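Local coordinates for ParM protein (Staphylococcus aureus, PDB 3JS6) that is an actin-like plasmid segregation protein that probably assembles into filaments to move plasmid DNA copies apart, at residues D50-G58 with S140-I148; E208-K216 with E276-V285. All coordinates share one frame; numbering follows the deposited sequence.

Contact 1. Residues D50-G58 with S140-I148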
ATOM      1  N   ASP A  50     -19.999  -5.685  -0.030  1.00 25.11           N
ATOM      2  CA  ASP A  50     -19.013  -4.610  -0.039  1.00 30.66           C
ATOM      3  C   ASP A  50     -18.303  -4.619  -1.386  1.00 21.49           C
ATOM      4  O   ASP A  50     -17.146  -5.063  -1.510  1.00 24.47           O
ATOM      5  CB  ASP A  50     -18.008  -4.804   1.101  1.00 35.19           C
ATOM      6  CG  ASP A  50     -17.065  -3.616   1.247  1.00 45.08           C
ATOM      7  OD1 ASP A  50     -17.336  -2.577   0.597  1.00 44.05           O
ATOM      8  OD2 ASP A  50     -16.071  -3.716   2.008  1.00 43.60           O
ATOM      9  N   VAL A  51     -19.031  -4.183  -2.408  1.00 22.24           N
ATOM     10  CA  VAL A  51     -18.497  -4.128  -3.764  1.00 22.31           C
ATOM     11  C   VAL A  51     -19.308  -3.074  -4.518  1.00 25.48           C
ATOM     12  O   VAL A  51     -20.500  -2.912  -4.268  1.00 24.39           O
ATOM     13  CB  VAL A  51     -18.603  -5.523  -4.460  1.00 27.81           C
ATOM     14  CG1 VAL A  51     -20.057  -5.935  -4.603  1.00 21.66           C
ATOM     15  CG2 VAL A  51     -17.932  -5.483  -5.839  1.00 30.13           C
ATOM     16  N   SER A  52     -18.661  -2.347  -5.423  1.00 21.14           N
ATOM     17  CA  SER A  52     -19.341  -1.308  -6.188  1.00 24.28           C
ATOM     18  C   SER A  52     -19.213  -1.477  -7.696  1.00 21.80           C
ATOM     19  O   SER A  52     -18.372  -2.225  -8.186  1.00 24.05           O
ATOM     20  CB  SER A  52     -18.799   0.073  -5.796  1.00 22.21           C
ATOM     21  OG  SER A  52     -19.085   0.366  -4.446  1.00 26.75           O
ATOM     22  N   GLU A  53     -20.073  -0.775  -8.420  1.00 25.04           N
ATOM     23  CA  GLU A  53     -20.083  -0.808  -9.876  1.00 25.84           C
ATOM     24  C   GLU A  53     -19.542   0.505 -10.369  1.00 23.53           C
ATOM     25  O   GLU A  53     -19.938   1.563  -9.862  1.00 19.96           O
ATOM     26  CB  GLU A  53     -21.503  -1.002 -10.408  1.00 26.71           C
ATOM     27  CG  GLU A  53     -22.163  -2.269  -9.925  1.00 32.85           C
ATOM     28  CD  GLU A  53     -23.547  -2.461 -10.526  1.00 48.22           C
ATOM     29  OE1 GLU A  53     -24.204  -1.447 -10.867  1.00 43.56           O
ATOM     30  OE2 GLU A  53     -23.979  -3.625 -10.648  1.00 47.84           O
ATOM     31  N   PHE A  54     -18.640   0.436 -11.350  1.00 23.50           N
ATOM     32  CA  PHE A  54     -18.012   1.628 -11.910  1.00 23.54           C
ATOM     33  C   PHE A  54     -18.184   1.746 -13.424  1.00 23.30           C
ATOM     34  O   PHE A  54     -17.872   0.804 -14.169  1.00 22.04           O
ATOM     35  CB  PHE A  54     -16.505   1.631 -11.609  1.00 19.46           C
ATOM     36  CG  PHE A  54     -16.179   1.578 -10.146  1.00 26.02           C
ATOM     37  CD1 PHE A  54     -16.297   0.391  -9.423  1.00 19.77           C
ATOM     38  CD2 PHE A  54     -15.786   2.731  -9.479  1.00 18.42           C
ATOM     39  CE1 PHE A  54     -16.025   0.372  -8.052  1.00 15.05           C
ATOM     40  CE2 PHE A  54     -15.519   2.711  -8.115  1.00 20.15           C
ATOM     41  CZ  PHE A  54     -15.638   1.530  -7.405  1.00 20.70           C
ATOM     42  N   ILE A  55     -18.684   2.900 -13.866  1.00 20.01           N
ATOM     43  CA  ILE A  55     -18.821   3.183 -15.301  1.00 21.93           C
ATOM     44  C   ILE A  55     -17.929   4.391 -15.540  1.00 21.81           C
ATOM     45  O   ILE A  55     -18.125   5.461 -14.931  1.00 20.00           O
ATOM     46  CB  ILE A  55     -20.264   3.500 -15.697  1.00 23.67           C
ATOM     47  CG1 ILE A  55     -21.117   2.237 -15.559  1.00 26.96           C
ATOM     48  CG2 ILE A  55     -20.313   3.989 -17.144  1.00 26.92           C
ATOM     49  CD1 ILE A  55     -22.597   2.483 -15.832  1.00 29.35           C
ATOM     50  N   ILE A  56     -16.950   4.224 -16.425  1.00 20.60           N
ATOM     51  CA  ILE A  56     -15.965   5.281 -16.694  1.00 19.86           C
ATOM     52  C   ILE A  56     -16.225   6.021 -18.016  1.00 22.94           C
ATOM     53  O   ILE A  56     -16.318   5.393 -19.075  1.00 20.10           O
ATOM     54  CB  ILE A  56     -14.526   4.688 -16.788  1.00 21.90           C
ATOM     55  CG1 ILE A  56     -14.255   3.697 -15.644  1.00 20.37           C
ATOM     56  CG2 ILE A  56     -13.506   5.826 -16.832  1.00 20.72           C
ATOM     57  CD1 ILE A  56     -14.569   4.231 -14.272  1.00 30.62           C
ATOM     58  N   ASN A  57     -16.309   7.348 -17.937  1.00 22.53           N
ATOM     59  CA  ASN A  57     -16.556   8.224 -19.103  1.00 22.41           C
ATOM     60  C   ASN A  57     -17.726   7.815 -19.992  1.00 21.28           C
ATOM     61  O   ASN A  57     -17.651   7.891 -21.226  1.00 23.62           O
ATOM     62  CB  ASN A  57     -15.287   8.369 -19.956  1.00 18.61           C
ATOM     63  CG  ASN A  57     -14.210   9.167 -19.251  1.00 17.52           C
ATOM     64  OD1 ASN A  57     -14.505  10.137 -18.540  1.00 20.12           O
ATOM     65  ND2 ASN A  57     -12.966   8.764 -19.429  1.00 24.90           N
ATOM     66  N   GLY A  58     -18.807   7.376 -19.375  1.00 24.28           N
ATOM     67  CA  GLY A  58     -19.988   6.999 -20.144  1.00 21.70           C
ATOM     68  C   GLY A  58     -19.912   5.672 -20.874  1.00 23.28           C
ATOM     69  O   GLY A  58     -20.771   5.372 -21.712  1.00 25.07           O
ATOM     70  N   SER A 140      -8.633  14.406 -16.056  1.00 27.01           N
ATOM     71  CA  SER A 140      -9.997  14.534 -15.591  1.00 30.74           C
ATOM     72  C   SER A 140     -10.753  13.313 -16.037  1.00 25.88           C
ATOM     73  O   SER A 140     -10.362  12.670 -17.001  1.00 23.46           O
ATOM     74  CB  SER A 140     -10.665  15.772 -16.208  1.00 32.28           C
ATOM     75  OG  SER A 140     -10.263  16.941 -15.521  1.00 35.29           O
ATOM     76  N   ARG A 141     -11.829  12.984 -15.325  1.00 21.23           N
ATOM     77  CA  ARG A 141     -12.627  11.849 -15.765  1.00 25.95           C
ATOM     78  C   ARG A 141     -13.985  11.812 -15.107  1.00 19.52           C
ATOM     79  O   ARG A 141     -14.164  12.319 -14.013  1.00 23.90           O
ATOM     80  CB  ARG A 141     -11.893  10.542 -15.490  1.00 21.24           C
ATOM     81  CG  ARG A 141     -11.649  10.203 -14.027  1.00 34.68           C
ATOM     82  CD  ARG A 141     -10.242  10.650 -13.636  1.00 44.18           C
ATOM     83  NE  ARG A 141      -9.287   9.563 -13.897  1.00 32.09           N
ATOM     84  CZ  ARG A 141      -8.037   9.480 -13.428  1.00 24.73           C
ATOM     85  NH1 ARG A 141      -7.561  10.442 -12.642  1.00 25.94           N
ATOM     86  NH2 ARG A 141      -7.267   8.437 -13.752  1.00 18.90           N
ATOM     87  N   LEU A 142     -14.946  11.226 -15.791  1.00 23.26           N
ATOM     88  CA  LEU A 142     -16.284  11.077 -15.262  1.00 19.50           C
ATOM     89  C   LEU A 142     -16.394   9.632 -14.770  1.00 26.09           C
ATOM     90  O   LEU A 142     -16.173   8.675 -15.528  1.00 23.40           O
ATOM     91  CB  LEU A 142     -17.333  11.299 -16.352  1.00 20.04           C
ATOM     92  CG  LEU A 142     -18.753  10.997 -15.836  1.00 30.10           C
ATOM     93  CD1 LEU A 142     -19.132  12.066 -14.828  1.00 36.95           C
ATOM     94  CD2 LEU A 142     -19.769  10.971 -16.982  1.00 30.74           C
ATOM     95  N   ILE A 143     -16.722   9.461 -13.504  1.00 19.67           N
ATOM     96  CA  ILE A 143     -16.869   8.110 -12.991  1.00 17.36           C
ATOM     97  C   ILE A 143     -18.210   8.034 -12.283  1.00 18.68           C
ATOM     98  O   ILE A 143     -18.562   8.901 -11.484  1.00 22.28           O
ATOM     99  CB  ILE A 143     -15.749   7.736 -11.990  1.00 19.00           C
ATOM    100  CG1 ILE A 143     -14.392   7.768 -12.693  1.00 18.03           C
ATOM    101  CG2 ILE A 143     -16.021   6.340 -11.387  1.00 19.23           C
ATOM    102  CD1 ILE A 143     -13.258   7.499 -11.752  1.00 20.02           C
ATOM    103  N   GLU A 144     -18.957   6.985 -12.587  1.00 17.54           N
ATOM    104  CA  GLU A 144     -20.252   6.772 -11.970  1.00 22.89           C
ATOM    105  C   GLU A 144     -20.043   5.581 -11.032  1.00 25.21           C
ATOM    106  O   GLU A 144     -19.704   4.478 -11.493  1.00 22.61           O
ATOM    107  CB  GLU A 144     -21.275   6.424 -13.057  1.00 26.72           C
ATOM    108  CG  GLU A 144     -22.716   6.565 -12.642  1.00 36.65           C
ATOM    109  CD  GLU A 144     -23.651   5.860 -13.596  1.00 47.41           C
ATOM    110  OE1 GLU A 144     -23.978   4.673 -13.358  1.00 45.20           O
ATOM    111  OE2 GLU A 144     -24.048   6.491 -14.592  1.00 47.46           O
ATOM    112  N   ILE A 145     -20.234   5.804  -9.730  1.00 20.54           N
ATOM    113  CA  ILE A 145     -20.054   4.746  -8.737  1.00 23.69           C
ATOM    114  C   ILE A 145     -21.438   4.387  -8.227  1.00 25.42           C
ATOM    115  O   ILE A 145     -22.148   5.253  -7.694  1.00 19.92           O
ATOM    116  CB  ILE A 145     -19.181   5.201  -7.534  1.00 21.19           C
ATOM    117  CG1 ILE A 145     -17.841   5.744  -8.026  1.00 21.85           C
ATOM    118  CG2 ILE A 145     -18.903   3.990  -6.612  1.00 20.34           C
ATOM    119  CD1 ILE A 145     -17.821   7.251  -8.290  1.00 25.40           C
ATOM    120  N   ASP A 146     -21.827   3.131  -8.422  1.00 21.34           N
ATOM    121  CA  ASP A 146     -23.149   2.671  -8.009  1.00 25.81           C
ATOM    122  C   ASP A 146     -24.225   3.674  -8.458  1.00 30.20           C
ATOM    123  O   ASP A 146     -25.094   4.081  -7.677  1.00 24.99           O
ATOM    124  CB  ASP A 146     -23.162   2.484  -6.485  1.00 25.64           C
ATOM    125  CG  ASP A 146     -22.259   1.346  -6.038  1.00 29.03           C
ATOM    126  OD1 ASP A 146     -21.713   1.417  -4.917  1.00 35.83           O
ATOM    127  OD2 ASP A 146     -22.098   0.373  -6.813  1.00 25.88           O
ATOM    128  N   GLY A 147     -24.138   4.082  -9.726  1.00 33.16           N
ATOM    129  CA  GLY A 147     -25.092   5.022 -10.297  1.00 30.95           C
ATOM    130  C   GLY A 147     -24.908   6.511  -9.996  1.00 33.85           C
ATOM    131  O   GLY A 147     -25.616   7.331 -10.553  1.00 35.21           O
ATOM    132  N   ILE A 148     -23.966   6.874  -9.135  1.00 30.23           N
ATOM    133  CA  ILE A 148     -23.758   8.281  -8.794  1.00 31.03           C
ATOM    134  C   ILE A 148     -22.584   8.883  -9.579  1.00 30.24           C
ATOM    135  O   ILE A 148     -21.441   8.487  -9.393  1.00 21.83           O
ATOM    136  CB  ILE A 148     -23.476   8.447  -7.276  1.00 29.76           C
ATOM    137  CG1 ILE A 148     -24.609   7.826  -6.448  1.00 31.81           C
ATOM    138  CG2 ILE A 148     -23.295   9.913  -6.937  1.00 29.40           C
ATOM    139  CD1 ILE A 148     -25.975   8.485  -6.658  1.00 36.27           C
TER
HETATM  140  O   HOH W   1     -10.400  10.097 -18.177  1.00 23.27           O
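The carboxylate of D146 reaches across to S52 and E53 with both oxygens: OD1 takes the hydroxyl of S52 (OG to OD1 2.9 Å) on its syn side, while the backbone N of E53 meets OD2 at 2.8 Å from above the carboxylate plane. In return E53 O accepts from the N of D146. R105 binds both D146 OD1 and S52 OG, which probably balances the charge and locks the acid's rotation. At the far end, with CG beside its own backbone N (chi1 -69°), the N57 side chain swings back toward 140-148, where its OD1 accepts a nearly straight bond from the N of L142 at 3.0 Å; the N of N57 donates to L142 O, and a water links ND2 to the carbonyl of S140. Between these clamps I55 and E144 form a hydrogen-bonded pair whose side chains run side by side, CD1 of I55 lying 3.6 Å from OE1 of E144. On the other face F54 slants across I143 and I145: CG2 of I143 comes to the ring edge, and CG1 of I145 lies 3.8 Å from CE2 of F54. I56 lies alongside I143, CD1 of I56 3.9 Å from CG2 of I143. That face rests on helix 90-104, with C98 and L102 against F54. Through a type I' turn, I145 to I148, strand 141-145 forms a beta-hairpin with 148-161; its other edge pairs with 52-56 in the mixed sheet of the actin-like N-terminal domain.

Contact 2. Residues E208-K216 with E276-V285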
ATOM      1  N   GLU A 208      21.242   3.063  -1.670  1.00 23.33           N
ATOM      2  CA  GLU A 208      21.137   1.743  -2.268  1.00 36.00           C
ATOM      3  C   GLU A 208      22.180   0.773  -1.755  1.00 33.63           C
ATOM      4  O   GLU A 208      21.892  -0.415  -1.606  1.00 44.77           O
ATOM      5  CB  GLU A 208      21.212   1.796  -3.792  1.00 42.43           C
ATOM      6  CG  GLU A 208      21.209   0.388  -4.402  1.00 58.34           C
ATOM      7  CD  GLU A 208      19.956  -0.437  -4.100  1.00 69.17           C
ATOM      8  OE1 GLU A 208      19.693  -0.720  -2.914  1.00 70.90           O
ATOM      9  OE2 GLU A 208      19.236  -0.826  -5.050  1.00 68.52           O
ATOM     10  N   GLU A 209      23.379   1.261  -1.474  1.00 34.43           N
ATOM     11  CA  GLU A 209      24.437   0.385  -0.972  1.00 42.44           C
ATOM     12  C   GLU A 209      24.094  -0.225   0.392  1.00 41.61           C
ATOM     13  O   GLU A 209      24.705  -1.210   0.805  1.00 44.34           O
ATOM     14  CB  GLU A 209      25.756   1.150  -0.843  1.00 40.80           C
ATOM     15  CG  GLU A 209      26.113   1.993  -2.051  1.00 64.03           C
ATOM     16  CD  GLU A 209      27.340   2.858  -1.807  1.00 73.34           C
ATOM     17  OE1 GLU A 209      28.436   2.300  -1.547  1.00 76.03           O
ATOM     18  OE2 GLU A 209      27.207   4.100  -1.877  1.00 76.53           O
ATOM     19  N   GLU A 210      23.133   0.363   1.100  1.00 35.36           N
ATOM     20  CA  GLU A 210      22.759  -0.165   2.415  1.00 33.46           C
ATOM     21  C   GLU A 210      21.317  -0.661   2.477  1.00 34.42           C
ATOM     22  O   GLU A 210      20.723  -0.744   3.547  1.00 29.11           O
ATOM     23  CB  GLU A 210      22.984   0.892   3.492  1.00 30.69           C
ATOM     24  CG  GLU A 210      24.405   1.466   3.518  1.00 42.65           C
ATOM     25  CD  GLU A 210      24.580   2.534   4.586  1.00 47.49           C
ATOM     26  OE1 GLU A 210      23.738   3.454   4.662  1.00 45.96           O
ATOM     27  OE2 GLU A 210      25.563   2.457   5.344  1.00 55.15           O
ATOM     28  N   SER A 211      20.760  -0.982   1.316  1.00 30.98           N
ATOM     29  CA  SER A 211      19.393  -1.491   1.222  1.00 29.18           C
ATOM     30  C   SER A 211      19.497  -2.900   0.656  1.00 30.95           C
ATOM     31  O   SER A 211      20.446  -3.209  -0.070  1.00 31.06           O
ATOM     32  CB  SER A 211      18.577  -0.598   0.286  1.00 27.94           C
ATOM     33  OG  SER A 211      18.629   0.741   0.762  1.00 26.00           O
ATOM     34  N   PHE A 212      18.557  -3.766   1.005  1.00 29.38           N
ATOM     35  CA  PHE A 212      18.598  -5.128   0.489  1.00 33.28           C
ATOM     36  C   PHE A 212      17.268  -5.832   0.639  1.00 34.93           C
ATOM     37  O   PHE A 212      16.337  -5.311   1.272  1.00 26.47           O
ATOM     38  CB  PHE A 212      19.697  -5.952   1.188  1.00 25.87           C
ATOM     39  CG  PHE A 212      19.554  -6.031   2.680  1.00 29.71           C
ATOM     40  CD1 PHE A 212      19.993  -4.980   3.490  1.00 33.50           C
ATOM     41  CD2 PHE A 212      18.984  -7.151   3.281  1.00 23.30           C
ATOM     42  CE1 PHE A 212      19.870  -5.045   4.884  1.00 32.55           C
ATOM     43  CE2 PHE A 212      18.854  -7.231   4.669  1.00 33.14           C
ATOM     44  CZ  PHE A 212      19.300  -6.171   5.478  1.00 25.49           C
ATOM     45  N   VAL A 213      17.186  -7.022   0.048  1.00 28.29           N
ATOM     46  CA  VAL A 213      15.978  -7.830   0.115  1.00 28.85           C
ATOM     47  C   VAL A 213      16.289  -9.286   0.465  1.00 33.52           C
ATOM     48  O   VAL A 213      17.232  -9.861  -0.059  1.00 31.42           O
ATOM     49  CB  VAL A 213      15.230  -7.822  -1.217  1.00 28.59           C
ATOM     50  CG1 VAL A 213      13.955  -8.657  -1.096  1.00 34.45           C
ATOM     51  CG2 VAL A 213      14.895  -6.387  -1.618  1.00 32.79           C
ATOM     52  N   ILE A 214      15.498  -9.858   1.368  1.00 32.17           N
ATOM     53  CA  ILE A 214      15.639 -11.250   1.772  1.00 35.75           C
ATOM     54  C   ILE A 214      14.453 -11.896   1.063  1.00 36.14           C
ATOM     55  O   ILE A 214      13.323 -11.407   1.167  1.00 37.91           O
ATOM     56  CB  ILE A 214      15.496 -11.421   3.311  1.00 38.60           C
ATOM     57  CG1 ILE A 214      16.544 -10.580   4.033  1.00 35.57           C
ATOM     58  CG2 ILE A 214      15.645 -12.886   3.700  1.00 41.42           C
ATOM     59  CD1 ILE A 214      17.940 -10.743   3.504  1.00 48.66           C
ATOM     60  N   ASN A 215      14.696 -12.974   0.325  1.00 36.32           N
ATOM     61  CA  ASN A 215      13.619 -13.618  -0.416  1.00 42.57           C
ATOM     62  C   ASN A 215      12.829 -14.622   0.407  1.00 45.89           C
ATOM     63  O   ASN A 215      12.577 -15.745  -0.036  1.00 51.23           O
ATOM     64  CB  ASN A 215      14.171 -14.288  -1.678  1.00 48.72           C
ATOM     65  CG  ASN A 215      13.091 -14.572  -2.703  1.00 57.76           C
ATOM     66  OD1 ASN A 215      12.235 -13.722  -2.970  1.00 55.97           O
ATOM     67  ND2 ASN A 215      13.132 -15.767  -3.299  1.00 61.50           N
ATOM     68  N   LYS A 216      12.439 -14.203   1.606  1.00 37.56           N
ATOM     69  CA  LYS A 216      11.655 -15.024   2.521  1.00 43.13           C
ATOM     70  C   LYS A 216      10.654 -14.076   3.172  1.00 45.73           C
ATOM     71  O   LYS A 216      11.019 -12.970   3.564  1.00 43.49           O
ATOM     72  CB  LYS A 216      12.564 -15.645   3.589  1.00 47.33           C
ATOM     73  CG  LYS A 216      13.648 -16.569   3.019  1.00 56.03           C
ATOM     74  CD  LYS A 216      14.923 -16.566   3.870  1.00 56.90           C
ATOM     75  CE  LYS A 216      14.673 -17.096   5.275  1.00 58.95           C
ATOM     76  NZ  LYS A 216      15.939 -17.188   6.059  1.00 58.81           N
ATOM     77  N   GLU A 276      18.816 -13.731  11.454  1.00 34.92           N
ATOM     78  CA  GLU A 276      19.259 -13.531  10.089  1.00 40.49           C
ATOM     79  C   GLU A 276      19.116 -12.068   9.672  1.00 38.42           C
ATOM     80  O   GLU A 276      20.030 -11.485   9.084  1.00 35.57           O
ATOM     81  CB  GLU A 276      18.454 -14.409   9.127  1.00 37.16           C
ATOM     82  CG  GLU A 276      18.865 -14.205   7.680  1.00 52.80           C
ATOM     83  CD  GLU A 276      18.195 -15.183   6.748  1.00 57.84           C
ATOM     84  OE1 GLU A 276      18.210 -16.389   7.063  1.00 65.43           O
ATOM     85  OE2 GLU A 276      17.666 -14.756   5.701  1.00 57.09           O
ATOM     86  N   VAL A 277      17.972 -11.473   9.984  1.00 31.91           N
ATOM     87  CA  VAL A 277      17.738 -10.089   9.582  1.00 36.90           C
ATOM     88  C   VAL A 277      18.720  -9.121  10.220  1.00 29.07           C
ATOM     89  O   VAL A 277      19.329  -8.305   9.538  1.00 36.20           O
ATOM     90  CB  VAL A 277      16.290  -9.648   9.906  1.00 36.79           C
ATOM     91  CG1 VAL A 277      16.066  -8.233   9.415  1.00 40.34           C
ATOM     92  CG2 VAL A 277      15.299 -10.590   9.239  1.00 34.92           C
HETATM   93  N   MSE A 278      18.893  -9.208  11.530  1.00 35.85           N
HETATM   94  CA  MSE A 278      19.817  -8.296  12.187  1.00 32.32           C
HETATM   95  C   MSE A 278      21.263  -8.559  11.804  1.00 33.72           C
HETATM   96  O   MSE A 278      22.071  -7.633  11.765  1.00 25.56           O
HETATM   97  CB  MSE A 278      19.631  -8.342  13.701  1.00 28.21           C
HETATM   98  CG  MSE A 278      18.371  -7.588  14.180  1.00 46.66           C
HETATM   99 SE   MSE A 278      17.595  -6.354  12.855  1.00 57.37          SE
HETATM  100  CE  MSE A 278      16.044  -7.393  12.384  1.00 63.56           C
ATOM    101  N   SER A 279      21.602  -9.816  11.515  1.00 34.26           N
ATOM    102  CA  SER A 279      22.970 -10.113  11.102  1.00 35.73           C
ATOM    103  C   SER A 279      23.224  -9.409   9.768  1.00 32.00           C
ATOM    104  O   SER A 279      24.276  -8.815   9.559  1.00 31.46           O
ATOM    105  CB  SER A 279      23.183 -11.619  10.935  1.00 41.68           C
ATOM    106  OG  SER A 279      23.018 -12.281  12.175  1.00 59.96           O
ATOM    107  N   ASN A 280      22.255  -9.473   8.861  1.00 30.78           N
ATOM    108  CA  ASN A 280      22.433  -8.811   7.567  1.00 35.16           C
ATOM    109  C   ASN A 280      22.553  -7.305   7.740  1.00 35.72           C
ATOM    110  O   ASN A 280      23.330  -6.644   7.045  1.00 37.73           O
ATOM    111  CB  ASN A 280      21.280  -9.151   6.630  1.00 32.29           C
ATOM    112  CG  ASN A 280      21.353 -10.575   6.133  1.00 35.97           C
ATOM    113  OD1 ASN A 280      22.368 -11.240   6.299  1.00 40.94           O
ATOM    114  ND2 ASN A 280      20.295 -11.042   5.507  1.00 27.94           N
ATOM    115  N   PHE A 281      21.796  -6.775   8.691  1.00 36.49           N
ATOM    116  CA  PHE A 281      21.815  -5.354   8.987  1.00 39.12           C
ATOM    117  C   PHE A 281      23.220  -4.937   9.382  1.00 41.36           C
ATOM    118  O   PHE A 281      23.780  -3.968   8.866  1.00 36.45           O
ATOM    119  CB  PHE A 281      20.882  -5.057  10.153  1.00 45.25           C
ATOM    120  CG  PHE A 281      19.844  -4.042   9.844  1.00 44.09           C
ATOM    121  CD1 PHE A 281      18.608  -4.427   9.349  1.00 51.81           C
ATOM    122  CD2 PHE A 281      20.118  -2.689  10.004  1.00 48.50           C
ATOM    123  CE1 PHE A 281      17.650  -3.463   9.015  1.00 58.59           C
ATOM    124  CE2 PHE A 281      19.178  -1.727   9.677  1.00 45.44           C
ATOM    125  CZ  PHE A 281      17.945  -2.109   9.180  1.00 51.65           C
ATOM    126  N   GLU A 282      23.800  -5.677  10.312  1.00 40.71           N
ATOM    127  CA  GLU A 282      25.130  -5.330  10.760  1.00 41.20           C
ATOM    128  C   GLU A 282      26.166  -5.422   9.648  1.00 37.14           C
ATOM    129  O   GLU A 282      27.114  -4.652   9.628  1.00 40.52           O
ATOM    130  CB  GLU A 282      25.531  -6.206  11.942  1.00 48.21           C
ATOM    131  CG  GLU A 282      26.582  -5.558  12.816  1.00 66.48           C
ATOM    132  CD  GLU A 282      26.491  -6.014  14.252  1.00 73.14           C
ATOM    133  OE1 GLU A 282      26.752  -7.210  14.507  1.00 71.61           O
ATOM    134  OE2 GLU A 282      26.149  -5.173  15.120  1.00 77.09           O
ATOM    135  N   ILE A 283      25.980  -6.359   8.721  1.00 36.09           N
ATOM    136  CA  ILE A 283      26.920  -6.539   7.615  1.00 35.68           C
ATOM    137  C   ILE A 283      26.817  -5.401   6.615  1.00 37.14           C
ATOM    138  O   ILE A 283      27.822  -4.802   6.239  1.00 36.48           O
ATOM    139  CB  ILE A 283      26.647  -7.858   6.836  1.00 33.95           C
ATOM    140  CG1 ILE A 283      26.986  -9.068   7.708  1.00 41.83           C
ATOM    141  CG2 ILE A 283      27.484  -7.901   5.556  1.00 37.04           C
ATOM    142  CD1 ILE A 283      26.549 -10.364   7.111  1.00 39.01           C
ATOM    143  N   THR A 284      25.586  -5.119   6.190  1.00 32.63           N
ATOM    144  CA  THR A 284      25.314  -4.104   5.184  1.00 36.97           C
ATOM    145  C   THR A 284      25.101  -2.660   5.640  1.00 38.90           C
ATOM    146  O   THR A 284      25.692  -1.749   5.067  1.00 33.83           O
ATOM    147  CB  THR A 284      24.084  -4.511   4.352  1.00 43.33           C
ATOM    148  OG1 THR A 284      24.294  -5.822   3.813  1.00 40.51           O
ATOM    149  CG2 THR A 284      23.855  -3.530   3.203  1.00 37.38           C
ATOM    150  N   VAL A 285      24.251  -2.453   6.644  1.00 35.77           N
ATOM    151  CA  VAL A 285      23.957  -1.101   7.106  1.00 42.21           C
ATOM    152  C   VAL A 285      25.015  -0.586   8.067  1.00 42.45           C
ATOM    153  O   VAL A 285      25.432   0.565   7.974  1.00 54.22           O
ATOM    154  CB  VAL A 285      22.570  -1.021   7.774  1.00 38.06           C
ATOM    155  CG1 VAL A 285      22.170   0.435   7.937  1.00 44.98           C
ATOM    156  CG2 VAL A 285      21.532  -1.775   6.941  1.00 31.44           C
TER
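F212 holds its CG between its backbone N and carbonyl carbon (chi1 58°), which drops the ring onto helix 276-284, where CB of N280 lies 3.7 Å from CE2 of F212. The amide of N280 stands nearly perpendicular to that ring, 82° between the planes. CG2 of V285 meets the ring at its edge, 4.2 Å from CE1 of F212, and CZ touches CD1 of F281. T284 has CG2 anti to its backbone N; the methyl therefore faces the 208-216 backbone and sits 3.4 Å from O of E209. Farther along, I214 brings CD1 to the edge of the F212 ring and against ND2 of N280, while the side chains of I214 and E276 slide past each other in opposite directions, CG2 of I214 lying 3.4 Å from OE2 of E276. K216, bent at chi2 and chi3, meets the extended E276 from the opposite direction in a salt bridge, NZ to OE1 2.6 Å, which closes this end. At the other end OE2 of E210 and O of V285 are two acceptors 3.2 Å apart, and the ammonium of K185 binds both. Helix 276-284 runs roughly antiparallel to 212-214, the end of edge strand 205-214, these two segments' axes coming within 10.6 Å; F281 and V285 also reach strands 185-191 and 196-202, and M278, present as selenomethionine, packs on helix 301-311.

After strands 4-11, 15-20 and 23-33, the chain lays down strand 52-56, then passes through 64-66, helix 90-104, strand 111-120 and helix 128-137 before strand 141-145 returns to close contact 1, a loop of 81 residues. Only after that does contact 2 open, at 208-216, and it closes 59 residues later on helix 263-284; part of that loop is not modelled. The two are in series, neither nested nor crossed. Contact 1 ties strand to strand in the N-terminal actin-like region; contact 2 packs a helix against one face of the five-stranded sheet in the MreB-like C-terminal region, at the side of its outermost strand 205-214. Their centres lie about 44 Å apart, on opposite sides of the chain's centre.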